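Exosome complex exonuclease RRP46 homolog (PDB 3HKM) is a probable exosome component of the RNase PH family that binds double-stranded DNA and single-stranded RNA and shows hydrolytic DNase and phosphorolytic RNase activities in vitro. Local coordinates at residues D7-N10 and P11-R15; Y80-T83 and L84-L88; G144-E147 and D148-I152; K157-E160 and Q161-K164; E206-F209 and S210-R214. All blocks are in the same frame, centred on the assembly; numbering follows the deposited sequence.

Contacts 1, 4 and 5 lie mostly at the surface, whereas contacts 2 and 3 are partly buried, and the chemistry of each follows its place in the fold. Contacts 2 and 5 each span about two and a half turns of a long helix, yet 80-88 belongs to a beta-alpha-beta unit and mixes threonine, methionine and arginine, while 206-214 carries aromatic and aliphatic groups. Contacts 1, 3 and 4 are turns or a fraying helix, held mainly by backbone bonds, joined in contact 1 by a glutamine amide. Contacts 1 and 3 each touch the other and also contacts 4 and 5: Pro11 packs on Ile152, Leu163 on Leu146, and Cys211 on Val145. Contact 2 stands apart, its centre about 22 Å or more from the others.

Contact 1. Residues D7-N10 and P11-R15; sequences DGRN and PNQLR
Gln13 holds CG anti to its own backbone N (chi1 -162°) and runs on extended, which carries its amide back past Arg9 to Asn10 across a type I beta turn spanning Asn10 to Gln13. The turn lies in the loop that leads into strand 17-21. Two hydrogen bonds link its ends. Gln13 N donates to Asn10 O over 2.8 Å, with the donor above the carbonyl plane, and Gln13 OE1 in turn accepts the backbone N of Asn10 at 3.1 Å in a nearly straight bond (169°). One side chain thus fastens to the first residue of its own turn through a main-chain donor. Alongside, Arg9 CB lies 3.9 Å from Gln13 CB, the two chains passing at a slant with their guanidinium and amide planes 61° apart. Arg9 bends at chi3, and its guanidinium heads for Arg15, where Arg9 NH1 meets Arg15 CB at 2.9 Å. The guanidinium plane of Arg15 is steeply turned against it, and this second arginine is held by the carbonyl oxygens of Asp112 and Gly113. Pro11 and Leu14 meanwhile rest against helix 205-229. Between the two arginines, the like-charged Arg9 NH1 and Arg15 NE stand 3.9 Å apart.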
loop_
_atom_site.group_PDB
_atom_site.type_symbol
_atom_site.label_atom_id
_atom_site.label_comp_id
_atom_site.label_asym_id
_atom_site.label_seq_id
_atom_site.Cartn_x
_atom_site.Cartn_y
_atom_site.Cartn_z
ATOM N N ASP A 7 11.608 16.549 10.404
ATOM C CA ASP A 7 11.117 17.169 9.176
ATOM C C ASP A 7 10.082 18.257 9.435
ATOM O O ASP A 7 9.673 18.962 8.511
ATOM C CB ASP A 7 10.574 16.118 8.198
ATOM C CG ASP A 7 9.527 15.223 8.821
ATOM O OD1 ASP A 7 9.887 14.344 9.643
ATOM O OD2 ASP A 7 8.344 15.389 8.471
ATOM N N GLY A 8 9.661 18.391 10.688
ATOM C CA GLY A 8 8.763 19.467 11.064
ATOM C C GLY A 8 7.316 19.038 11.165
ATOM O O GLY A 8 6.424 19.863 11.384
ATOM N N ARG A 9 7.074 17.744 11.004
ATOM C CA ARG A 9 5.730 17.209 11.184
ATOM C C ARG A 9 5.480 16.889 12.651
ATOM O O ARG A 9 6.416 16.665 13.414
ATOM C CB ARG A 9 5.528 15.953 10.335
ATOM C CG ARG A 9 5.582 16.205 8.848
ATOM C CD ARG A 9 5.185 14.981 8.063
ATOM N NE ARG A 9 5.999 13.807 8.367
ATOM C CZ ARG A 9 6.783 13.181 7.495
ATOM N NH1 ARG A 9 6.883 13.623 6.240
ATOM N NH2 ARG A 9 7.470 12.110 7.875
ATOM N N ASN A 10 4.214 16.881 13.050
ATOM C CA ASN A 10 3.857 16.359 14.365
ATOM C C ASN A 10 3.439 14.892 14.249
ATOM O O ASN A 10 3.091 14.426 13.159
ATOM C CB ASN A 10 2.780 17.220 15.038
ATOM C CG ASN A 10 1.470 17.225 14.278
ATOM O OD1 ASN A 10 0.889 16.172 14.013
ATOM N ND2 ASN A 10 0.990 18.418 13.931
ATOM N N PRO A 11 3.498 14.155 15.367
ATOM C CA PRO A 11 3.277 12.706 15.400
ATOM C C PRO A 11 2.163 12.160 14.499
ATOM O O PRO A 11 2.393 11.156 13.834
ATOM C CB PRO A 11 2.978 12.454 16.873
ATOM C CG PRO A 11 3.863 13.420 17.561
ATOM C CD PRO A 11 3.854 14.667 16.705
ATOM N N ASN A 12 0.990 12.782 14.466
ATOM C CA ASN A 12 -0.107 12.218 13.677
ATOM C C ASN A 12 -0.185 12.761 12.257
ATOM O O ASN A 12 -1.164 12.514 11.549
ATOM C CB ASN A 12 -1.463 12.362 14.389
ATOM C CG ASN A 12 -1.961 13.792 14.429
ATOM O OD1 ASN A 12 -2.069 14.456 13.396
ATOM N ND2 ASN A 12 -2.287 14.273 15.628
ATOM N N GLN A 13 0.856 13.482 11.842
ATOM C CA GLN A 13 0.848 14.143 10.544
ATOM C C GLN A 13 1.352 13.246 9.414
ATOM O O GLN A 13 2.463 12.712 9.477
ATOM C CB GLN A 13 1.662 15.436 10.596
ATOM C CG GLN A 13 1.365 16.407 9.460
ATOM C CD GLN A 13 1.841 17.821 9.777
ATOM O OE1 GLN A 13 2.278 18.105 10.900
ATOM N NE2 GLN A 13 1.756 18.714 8.790
ATOM N N LEU A 14 0.519 13.091 8.386
ATOM C CA LEU A 14 0.897 12.406 7.160
ATOM C C LEU A 14 1.673 13.358 6.245
ATOM O O LEU A 14 1.332 14.535 6.126
ATOM C CB LEU A 14 -0.352 11.885 6.441
ATOM C CG LEU A 14 -1.277 10.976 7.253
ATOM C CD1 LEU A 14 -2.543 10.632 6.474
ATOM C CD2 LEU A 14 -0.528 9.714 7.660
ATOM N N ARG A 15 2.724 12.862 5.608
ATOM C CA ARG A 15 3.461 13.708 4.683
ATOM C C ARG A 15 2.545 13.991 3.491
ATOM O O ARG A 15 1.587 13.250 3.257
ATOM C CB ARG A 15 4.783 13.057 4.274
ATOM C CG ARG A 15 4.670 11.994 3.215
ATOM C CD ARG A 15 5.333 10.693 3.670
ATOM N NE ARG A 15 6.785 10.717 3.698
ATOM C CZ ARG A 15 7.534 9.621 3.630
ATOM N NH1 ARG A 15 6.964 8.425 3.540
ATOM N NH2 ARG A 15 8.850 9.719 3.648
#

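Contact 2. Residues Y80-T83 and L84-L88; sequences YEMT and LKRTL
Arg86 meets Met82 and Thr83, four and three places earlier, along one turn of helix 77-91, the helix of a beta-alpha-beta unit between strands 61-67 and 100-110. Followed outward, its CB starts beside the backbone, 3.3 Å from Thr83 O. CG passes the thioether of Met82, and CD then comes close against it, with Met82 SD 3.0 Å from Arg86 CD and the methyl CE a little farther off. Met82 reaches this place because its chain is folded at chi2 and chi3 (-78° and -59°), which turns the sulfur forward along the helix, toward Arg86. At NE the sulfur is still near, and a bend at chi3 swings the guanidinium back to Thr83, whose carbonyl carbon lies in plane at its edge. CZ lies near Thr83 CG2, and Arg86 NH1 approaches Thr83 CG2 at 3.0 Å and makes a weak hydrogen bond to Thr83 O at 3.1 Å. An alanine here would take away everything beyond CB, and is likely to leave the Met82 thioether without its packing partner and free to turn. On the buried side, Leu84 packs on Ile120 of helix 115-130 and on Val64 and Trp66 of strand 61-67. Thr83 OG1 bonds to Glu79 O. The carbonyl of Thr83 accepts twice more: Thr87 N arrives at 2.9 Å, and Thr87 OG1 donates from above the carbonyl plane at 2.8 Å.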
loop_
_atom_site.group_PDB
_atom_site.type_symbol
_atom_site.label_atom_id
_atom_site.label_comp_id
_atom_site.label_asym_id
_atom_site.label_seq_id
_atom_site.Cartn_x
_atom_site.Cartn_y
_atom_site.Cartn_z
ATOM N N TYR A 80 7.701 -7.672 0.703
ATOM C CA TYR A 80 6.772 -6.599 0.381
ATOM C C TYR A 80 5.870 -7.038 -0.758
ATOM O O TYR A 80 4.662 -6.795 -0.738
ATOM C CB TYR A 80 7.520 -5.320 -0.007
ATOM C CG TYR A 80 8.140 -4.584 1.161
ATOM C CD1 TYR A 80 7.867 -4.966 2.472
ATOM C CD2 TYR A 80 8.973 -3.487 0.954
ATOM C CE1 TYR A 80 8.423 -4.293 3.546
ATOM C CE2 TYR A 80 9.528 -2.803 2.022
ATOM C CZ TYR A 80 9.249 -3.211 3.314
ATOM O OH TYR A 80 9.802 -2.537 4.381
ATOM N N GLU A 81 6.471 -7.686 -1.753
ATOM C CA GLU A 81 5.745 -8.214 -2.904
ATOM C C GLU A 81 4.667 -9.170 -2.423
ATOM O O GLU A 81 3.537 -9.157 -2.931
ATOM C CB GLU A 81 6.706 -8.944 -3.849
ATOM C CG GLU A 81 6.042 -9.634 -5.032
ATOM C CD GLU A 81 7.043 -10.329 -5.955
ATOM O OE1 GLU A 81 6.987 -10.105 -7.184
ATOM O OE2 GLU A 81 7.897 -11.086 -5.452
ATOM N N MET A 82 5.036 -9.982 -1.427
ATOM C CA MET A 82 4.157 -10.983 -0.828
ATOM C C MET A 82 3.017 -10.335 -0.048
ATOM O O MET A 82 1.850 -10.664 -0.249
ATOM C CB MET A 82 4.971 -11.911 0.084
ATOM C CG MET A 82 4.261 -13.188 0.521
ATOM S SD MET A 82 3.043 -12.969 1.849
ATOM C CE MET A 82 4.067 -12.281 3.157
ATOM N N THR A 83 3.355 -9.407 0.840
ATOM C CA THR A 83 2.341 -8.730 1.633
ATOM C C THR A 83 1.338 -8.027 0.728
ATOM O O THR A 83 0.127 -8.153 0.914
ATOM C CB THR A 83 2.963 -7.720 2.619
ATOM O OG1 THR A 83 4.011 -8.358 3.359
ATOM C CG2 THR A 83 1.909 -7.204 3.586
ATOM N N LEU A 84 1.859 -7.301 -0.260
ATOM C CA LEU A 84 1.050 -6.596 -1.257
ATOM C C LEU A 84 0.057 -7.526 -1.969
ATOM O O LEU A 84 -1.114 -7.184 -2.125
ATOM C CB LEU A 84 1.968 -5.896 -2.266
ATOM C CG LEU A 84 1.382 -4.943 -3.312
ATOM C CD1 LEU A 84 0.513 -3.863 -2.677
ATOM C CD2 LEU A 84 2.516 -4.320 -4.110
ATOM N N LYS A 85 0.519 -8.709 -2.374
ATOM C CA LYS A 85 -0.342 -9.698 -3.034
ATOM C C LYS A 85 -1.443 -10.197 -2.083
ATOM O O LYS A 85 -2.593 -10.342 -2.482
ATOM C CB LYS A 85 0.499 -10.871 -3.578
ATOM C CG LYS A 85 -0.083 -11.620 -4.810
ATOM C CD LYS A 85 0.767 -12.859 -5.159
ATOM C CE LYS A 85 0.494 -13.437 -6.564
ATOM N NZ LYS A 85 1.464 -13.010 -7.630
ATOM N N ARG A 86 -1.086 -10.452 -0.828
ATOM C CA ARG A 86 -2.054 -10.829 0.202
ATOM C C ARG A 86 -3.116 -9.763 0.366
ATOM O O ARG A 86 -4.303 -10.063 0.454
ATOM C CB ARG A 86 -1.362 -10.997 1.557
ATOM C CG ARG A 86 -0.867 -12.394 1.903
ATOM C CD ARG A 86 0.280 -12.318 2.932
ATOM N NE ARG A 86 -0.111 -11.808 4.254
ATOM C CZ ARG A 86 -0.209 -10.518 4.589
ATOM N NH1 ARG A 86 0.038 -9.561 3.703
ATOM N NH2 ARG A 86 -0.564 -10.174 5.822
ATOM N N THR A 87 -2.663 -8.517 0.440
ATOM C CA THR A 87 -3.525 -7.368 0.698
ATOM C C THR A 87 -4.479 -7.097 -0.461
ATOM O O THR A 87 -5.663 -6.825 -0.254
ATOM C CB THR A 87 -2.688 -6.091 0.925
ATOM O OG1 THR A 87 -1.703 -6.323 1.939
ATOM C CG2 THR A 87 -3.585 -4.942 1.345
ATOM N N LEU A 88 -3.957 -7.168 -1.682
ATOM C CA LEU A 88 -4.753 -6.879 -2.860
ATOM C C LEU A 88 -5.783 -7.967 -3.114
ATOM O O LEU A 88 -6.951 -7.670 -3.332
ATOM C CB LEU A 88 -3.866 -6.698 -4.085
ATOM C CG LEU A 88 -3.022 -5.432 -4.143
ATOM C CD1 LEU A 88 -2.513 -5.271 -5.543
ATOM C CD2 LEU A 88 -3.831 -4.213 -3.731
#

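Contact 3. Residues G144-E147 and D148-I152; sequences GVLE and DGEVI
Leu146 and Glu150 face each other across a tight turn, their side chains crossing at about a right angle, while Leu146 and Ile152 meet at a slant. CG of Leu146 lies anti to its carbonyl carbon (chi1 -65°), a setting that sends CD1 across to the returning chain. There it touches two residues: Leu146 CD1 is 3.5 Å from Ile152 CD1, tighter than usual van der Waals contact, and also lies against CB of Glu150. Glu150 bends at chi2, and its OE2 comes back to within 3.3 Å of Leu146 CB. The carboxylates of Glu147 and Glu150 are turned 64° against each other, with Glu147 OE1 and Glu150 OE2 4.7 Å apart, so like charges would probably discourage a closer approach.

Val145 and Val151 project from the other face of the sheet, which helix 205-229 covers through Asp207, Ser210, Cys211 and Arg214. They form a non-hydrogen-bonded pair. Gly144 and Ile152 are the hydrogen-bonded pair beside it, each N donating to the other's O at 2.7 Å. Leu146 N then bonds to Glu150 O, and Gly149 N closes the turn on Leu146 O over 2.7 Å. Gly149 has a positive phi of 98°, where a side chain would be jammed against the preceding carbonyl oxygen. The backbone N of Glu150 is buried without a partner. At the edge of the four-stranded sheet, strands 138-145 and 151-153 thus form a beta hairpin closed by a type I turn with a G1 bulge at Gly149.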
loop_
_atom_site.group_PDB
_atom_site.type_symbol
_atom_site.label_atom_id
_atom_site.label_comp_id
_atom_site.label_asym_id
_atom_site.label_seq_id
_atom_site.Cartn_x
_atom_site.Cartn_y
_atom_site.Cartn_z
ATOM N N GLY A 144 5.382 4.463 13.405
ATOM C CA GLY A 144 6.597 4.264 14.170
ATOM C C GLY A 144 6.290 4.446 15.637
ATOM O O GLY A 144 5.424 5.240 15.999
ATOM N N VAL A 145 6.974 3.705 16.496
ATOM C CA VAL A 145 6.767 3.880 17.929
ATOM C C VAL A 145 8.016 4.440 18.601
ATOM O O VAL A 145 9.107 3.875 18.485
ATOM C CB VAL A 145 6.324 2.580 18.630
ATOM C CG1 VAL A 145 5.750 2.911 19.998
ATOM C CG2 VAL A 145 5.298 1.840 17.782
ATOM N N LEU A 146 7.836 5.558 19.300
ATOM C CA LEU A 146 8.937 6.257 19.951
ATOM C C LEU A 146 9.272 5.679 21.320
ATOM O O LEU A 146 8.454 4.995 21.934
ATOM C CB LEU A 146 8.617 7.746 20.077
ATOM C CG LEU A 146 8.500 8.493 18.749
ATOM C CD1 LEU A 146 8.195 9.965 18.984
ATOM C CD2 LEU A 146 9.780 8.314 17.945
ATOM N N GLU A 147 10.482 5.985 21.781
ATOM C CA GLU A 147 11.038 5.493 23.046
ATOM C C GLU A 147 10.030 5.149 24.157
ATOM O O GLU A 147 10.003 4.012 24.639
ATOM C CB GLU A 147 12.099 6.474 23.568
ATOM C CG GLU A 147 11.829 7.942 23.223
ATOM C CD GLU A 147 12.333 8.341 21.835
ATOM O OE1 GLU A 147 12.339 9.556 21.527
ATOM O OE2 GLU A 147 12.728 7.447 21.055
ATOM N N ASP A 148 9.219 6.119 24.575
ATOM C CA ASP A 148 8.232 5.875 25.628
ATOM C C ASP A 148 6.803 5.740 25.098
ATOM O O ASP A 148 5.840 6.119 25.774
ATOM C CB ASP A 148 8.304 6.941 26.731
ATOM C CG ASP A 148 9.144 6.491 27.936
ATOM O OD1 ASP A 148 8.537 6.101 28.961
ATOM O OD2 ASP A 148 10.400 6.513 27.861
ATOM N N GLY A 149 6.673 5.201 23.887
ATOM C CA GLY A 149 5.372 4.835 23.352
ATOM C C GLY A 149 4.725 5.837 22.417
ATOM O O GLY A 149 3.656 5.563 21.864
ATOM N N GLU A 150 5.358 6.995 22.236
ATOM C CA GLU A 150 4.819 8.022 21.344
ATOM C C GLU A 150 4.699 7.479 19.926
ATOM O O GLU A 150 5.685 7.048 19.336
ATOM C CB GLU A 150 5.699 9.278 21.349
ATOM C CG GLU A 150 5.747 10.014 22.681
ATOM C CD GLU A 150 6.903 9.572 23.560
ATOM O OE1 GLU A 150 6.818 9.763 24.791
ATOM O OE2 GLU A 150 7.899 9.047 23.022
ATOM N N VAL A 151 3.490 7.499 19.377
ATOM C CA VAL A 151 3.279 6.970 18.037
ATOM C C VAL A 151 3.463 8.034 16.968
ATOM O O VAL A 151 2.967 9.149 17.085
ATOM C CB VAL A 151 1.901 6.315 17.876
ATOM C CG1 VAL A 151 1.440 6.396 16.425
ATOM C CG2 VAL A 151 1.962 4.870 18.335
ATOM N N ILE A 152 4.185 7.657 15.924
ATOM C CA ILE A 152 4.492 8.527 14.804
ATOM C C ILE A 152 3.856 7.940 13.537
ATOM O O ILE A 152 3.926 6.736 13.311
ATOM C CB ILE A 152 6.028 8.681 14.679
ATOM C CG1 ILE A 152 6.470 10.037 15.229
ATOM C CG2 ILE A 152 6.487 8.542 13.254
ATOM C CD1 ILE A 152 5.803 10.417 16.515
#

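Contact 4. Residues K157-E160 and Q161-K164; sequences KAEE and QQLK
Glu159 O is the main acceptor where the short, weakly bonded helix 157-160 gives way to loop. It takes Leu163 N at 3.1 Å in an almost straight bond (175°), the one backbone bond across the junction that is not weak. Gln162 N adds a weak bond to the same oxygen. One residue earlier the pattern is looser still: Gln161 N divides its proton between Lys157 O and Ala158 O, both at 3.3 Å and both weak, which is consistent with a helix fraying at its end.

Side chains follow the same carbonyls. Leu163 CD1 comes to 3.0 Å from Glu159 O. Gln162, with CG anti to its carbonyl carbon (chi1 -72°) and the chain extended beyond, runs back along the helix. Its CG comes 3.3 Å from Ala158 O, and its amide plane is nearly parallel to that of the Glu159 carboxylate (10° apart). Gln162 OE1 is also 3.3 Å from Ala158 O, two acceptors that do not bond.

The acidic side chains are satisfied outside the turn. Glu159 OE2 forms a salt bridge with Arg5, although Asp7 brings a like charge near. Glu160 OE2 accepts from Ser114 N and is hydrogen-bonded to Thr155 OG1 as well, tying the helix to two loops. At its start, Asn156 OD1 takes Glu159 N, and Lys157 N donates to Asp112 OD2. The whole element bridges strand 151-153 and strand 165-172, with Leu163 resting on Leu146 of the adjoining hairpin.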
loop_
_atom_site.group_PDB
_atom_site.type_symbol
_atom_site.label_atom_id
_atom_site.label_comp_id
_atom_site.label_asym_id
_atom_site.label_seq_id
_atom_site.Cartn_x
_atom_site.Cartn_y
_atom_site.Cartn_z
ATOM N N LYS A 157 12.726 7.592 5.965
ATOM C CA LYS A 157 13.895 6.722 6.006
ATOM C C LYS A 157 14.714 6.999 7.263
ATOM O O LYS A 157 15.251 6.083 7.886
ATOM C CB LYS A 157 14.739 6.946 4.751
ATOM C CG LYS A 157 15.893 5.974 4.545
ATOM C CD LYS A 157 16.650 6.338 3.273
ATOM C CE LYS A 157 17.796 5.378 2.995
ATOM N NZ LYS A 157 18.640 5.829 1.840
ATOM N N ALA A 158 14.787 8.268 7.646
ATOM C CA ALA A 158 15.542 8.684 8.825
ATOM C C ALA A 158 14.939 8.166 10.135
ATOM O O ALA A 158 15.662 7.703 11.016
ATOM C CB ALA A 158 15.666 10.208 8.861
ATOM N N GLU A 159 13.616 8.261 10.255
ATOM C CA GLU A 159 12.901 7.814 11.448
ATOM C C GLU A 159 12.870 6.296 11.531
ATOM O O GLU A 159 12.677 5.721 12.606
ATOM C CB GLU A 159 11.469 8.364 11.448
ATOM C CG GLU A 159 11.379 9.875 11.667
ATOM C CD GLU A 159 10.043 10.466 11.234
ATOM O OE1 GLU A 159 9.249 9.752 10.588
ATOM O OE2 GLU A 159 9.788 11.653 11.529
ATOM N N GLU A 160 13.063 5.647 10.390
ATOM C CA GLU A 160 13.030 4.190 10.330
ATOM C C GLU A 160 14.364 3.587 10.805
ATOM O O GLU A 160 14.413 2.443 11.267
ATOM C CB GLU A 160 12.608 3.713 8.924
ATOM C CG GLU A 160 11.079 3.836 8.704
ATOM C CD GLU A 160 10.585 3.570 7.274
ATOM O OE1 GLU A 160 11.398 3.329 6.348
ATOM O OE2 GLU A 160 9.349 3.603 7.087
ATOM N N GLN A 161 15.428 4.389 10.718
ATOM C CA GLN A 161 16.760 4.027 11.217
ATOM C C GLN A 161 16.915 4.392 12.693
ATOM O O GLN A 161 17.891 4.016 13.342
ATOM C CB GLN A 161 17.851 4.722 10.378
ATOM C CG GLN A 161 19.217 4.904 11.070
ATOM C CD GLN A 161 20.299 3.915 10.612
ATOM O OE1 GLN A 161 20.018 2.752 10.322
ATOM N NE2 GLN A 161 21.548 4.381 10.559
ATOM N N GLN A 162 15.943 5.120 13.229
ATOM C CA GLN A 162 16.008 5.559 14.613
ATOM C C GLN A 162 15.177 4.655 15.514
ATOM O O GLN A 162 15.696 4.063 16.463
ATOM C CB GLN A 162 15.546 7.016 14.738
ATOM C CG GLN A 162 16.545 8.052 14.182
ATOM C CD GLN A 162 15.985 9.480 14.146
ATOM O OE1 GLN A 162 14.945 9.749 13.532
ATOM N NE2 GLN A 162 16.687 10.402 14.804
ATOM N N LEU A 163 13.891 4.535 15.209
ATOM C CA LEU A 163 12.959 3.830 16.085
ATOM C C LEU A 163 13.240 2.331 16.230
ATOM O O LEU A 163 14.013 1.757 15.457
ATOM C CB LEU A 163 11.521 4.060 15.624
ATOM C CG LEU A 163 10.912 5.428 15.940
ATOM C CD1 LEU A 163 11.700 6.546 15.296
ATOM C CD2 LEU A 163 9.459 5.462 15.493
ATOM N N LYS A 164 12.600 1.717 17.231
ATOM C CA LYS A 164 12.767 0.293 17.532
ATOM C C LYS A 164 11.490 -0.509 17.313
ATOM O O LYS A 164 11.510 -1.732 17.305
ATOM C CB LYS A 164 13.242 0.089 18.976
ATOM C CG LYS A 164 14.757 -0.066 19.135
ATOM C CD LYS A 164 15.072 -1.013 20.292
ATOM C CE LYS A 164 14.406 -0.568 21.605
ATOM N NZ LYS A 164 14.094 -1.722 22.526
#

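Contact 5. Residues E206-F209 and S210-R214; sequences EDYF and SCIER
Tyr208 and Phe209 each put a ring against residues one turn ahead on helix 205-229, and their first torsions decide which. Both hold CG anti to the backbone N, with chi1 at -176° and 165°, which turns the rings out from the helix beside the residues one turn on. The Tyr208 ring receives Ile212 CG2 over one face, toward its rim, 4.2 Å from Tyr208 CE1. Phe209 is more fully engaged. Phe209 CD1 lies 3.6 Å from Ile212 CG1, the two side chains crossing at about a right angle. Over one ring face stands Glu213 CB, 4.1 Å from the centroid of the Phe209 ring, in a CH-pi contact.

Ile212 adopts an unusual setting for a helix: CG1 sits between the backbone N and the carbonyl carbon (chi1 62°). This turns CG1 and CD1 toward Phe209 while CG2 goes to Tyr208, so its two branches serve different rings. Ile212 CG1 comes 3.0 Å from Phe209 O. An alanine in its place would remove both branches, and is likely to open a gap beside the rings and let Phe209 swing. Backbone bonds run beneath, among them Glu213 N to Phe209 O at 2.7 Å.

On the inner side, Cys211 packs on Val145 and Val151 of the sheet, and Tyr208 OH bonds to Ser197. The contact is therefore chiefly apolar: carbon branches and ring faces supply the cohesion, and Glu213 gives its CB to the ring face of Phe209, while its OE1 comes near CE2.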
loop_
_atom_site.group_PDB
_atom_site.type_symbol
_atom_site.label_atom_id
_atom_site.label_comp_id
_atom_site.label_asym_id
_atom_site.label_seq_id
_atom_site.Cartn_x
_atom_site.Cartn_y
_atom_site.Cartn_z
ATOM N N GLU A 206 0.114 -2.645 24.162
ATOM C CA GLU A 206 -0.296 -1.252 24.333
ATOM C C GLU A 206 0.204 -0.407 23.163
ATOM O O GLU A 206 -0.544 0.391 22.602
ATOM C CB GLU A 206 0.212 -0.695 25.663
ATOM C CG GLU A 206 0.009 -1.642 26.839
ATOM C CD GLU A 206 1.166 -2.596 27.016
ATOM O OE1 GLU A 206 2.231 -2.143 27.496
ATOM O OE2 GLU A 206 1.012 -3.791 26.688
ATOM N N ASP A 207 1.468 -0.600 22.793
ATOM C CA ASP A 207 2.038 0.053 21.611
ATOM C C ASP A 207 1.165 -0.208 20.391
ATOM O O ASP A 207 0.762 0.719 19.692
ATOM C CB ASP A 207 3.448 -0.470 21.323
ATOM C CG ASP A 207 4.498 0.149 22.218
ATOM O OD1 ASP A 207 4.172 1.132 22.913
ATOM O OD2 ASP A 207 5.650 -0.351 22.220
ATOM N N TYR A 208 0.887 -1.487 20.150
ATOM C CA TYR A 208 0.091 -1.931 19.014
ATOM C C TYR A 208 -1.268 -1.238 18.924
ATOM O O TYR A 208 -1.685 -0.836 17.842
ATOM C CB TYR A 208 -0.083 -3.453 19.063
ATOM C CG TYR A 208 -0.806 -4.056 17.874
ATOM C CD1 TYR A 208 -0.378 -3.813 16.570
ATOM C CD2 TYR A 208 -1.902 -4.900 18.056
ATOM C CE1 TYR A 208 -1.031 -4.378 15.482
ATOM C CE2 TYR A 208 -2.563 -5.473 16.969
ATOM C CZ TYR A 208 -2.121 -5.205 15.685
ATOM O OH TYR A 208 -2.768 -5.776 14.609
ATOM N N PHE A 209 -1.971 -1.104 20.046
ATOM C CA PHE A 209 -3.274 -0.437 20.001
ATOM C C PHE A 209 -3.165 1.055 19.716
ATOM O O PHE A 209 -4.009 1.617 19.016
ATOM C CB PHE A 209 -4.109 -0.640 21.267
ATOM C CG PHE A 209 -5.272 0.323 21.366
ATOM C CD1 PHE A 209 -6.319 0.263 20.448
ATOM C CD2 PHE A 209 -5.301 1.311 22.344
ATOM C CE1 PHE A 209 -7.379 1.153 20.524
ATOM C CE2 PHE A 209 -6.356 2.200 22.424
ATOM C CZ PHE A 209 -7.394 2.120 21.515
ATOM N N SER A 210 -2.148 1.703 20.271
ATOM C CA SER A 210 -1.942 3.114 19.980
ATOM C C SER A 210 -1.775 3.303 18.473
ATOM O O SER A 210 -2.347 4.221 17.888
ATOM C CB SER A 210 -0.733 3.665 20.740
ATOM O OG SER A 210 -0.598 5.063 20.529
ATOM N N CYS A 211 -1.008 2.413 17.848
ATOM C CA CYS A 211 -0.779 2.450 16.405
ATOM C C CYS A 211 -2.072 2.332 15.601
ATOM O O CYS A 211 -2.301 3.101 14.667
ATOM C CB CYS A 211 0.185 1.340 15.984
ATOM S SG CYS A 211 1.938 1.661 16.315
ATOM N N ILE A 212 -2.908 1.361 15.952
ATOM C CA ILE A 212 -4.172 1.167 15.255
ATOM C C ILE A 212 -5.138 2.308 15.550
ATOM O O ILE A 212 -5.833 2.786 14.654
ATOM C CB ILE A 212 -4.814 -0.213 15.567
ATOM C CG1 ILE A 212 -5.131 -0.346 17.052
ATOM C CG2 ILE A 212 -3.894 -1.344 15.132
ATOM C CD1 ILE A 212 -5.330 -1.786 17.500
ATOM N N GLU A 213 -5.168 2.745 16.806
ATOM C CA GLU A 213 -5.966 3.895 17.213
ATOM C C GLU A 213 -5.567 5.135 16.421
ATOM O O GLU A 213 -6.408 5.854 15.879
ATOM C CB GLU A 213 -5.754 4.178 18.701
ATOM C CG GLU A 213 -6.051 5.616 19.093
ATOM C CD GLU A 213 -5.127 6.140 20.183
ATOM O OE1 GLU A 213 -5.099 5.552 21.292
ATOM O OE2 GLU A 213 -4.438 7.154 19.924
ATOM N N ARG A 214 -4.266 5.383 16.372
ATOM C CA ARG A 214 -3.738 6.572 15.732
ATOM C C ARG A 214 -3.938 6.487 14.223
ATOM O O ARG A 214 -4.483 7.395 13.611
ATOM C CB ARG A 214 -2.254 6.722 16.074
ATOM C CG ARG A 214 -1.679 8.102 15.824
ATOM C CD ARG A 214 -2.114 9.058 16.918
ATOM N NE ARG A 214 -1.622 10.412 16.693
ATOM C CZ ARG A 214 -0.456 10.862 17.148
ATOM N NH1 ARG A 214 0.345 10.061 17.844
ATOM N NH2 ARG A 214 -0.089 12.114 16.907
#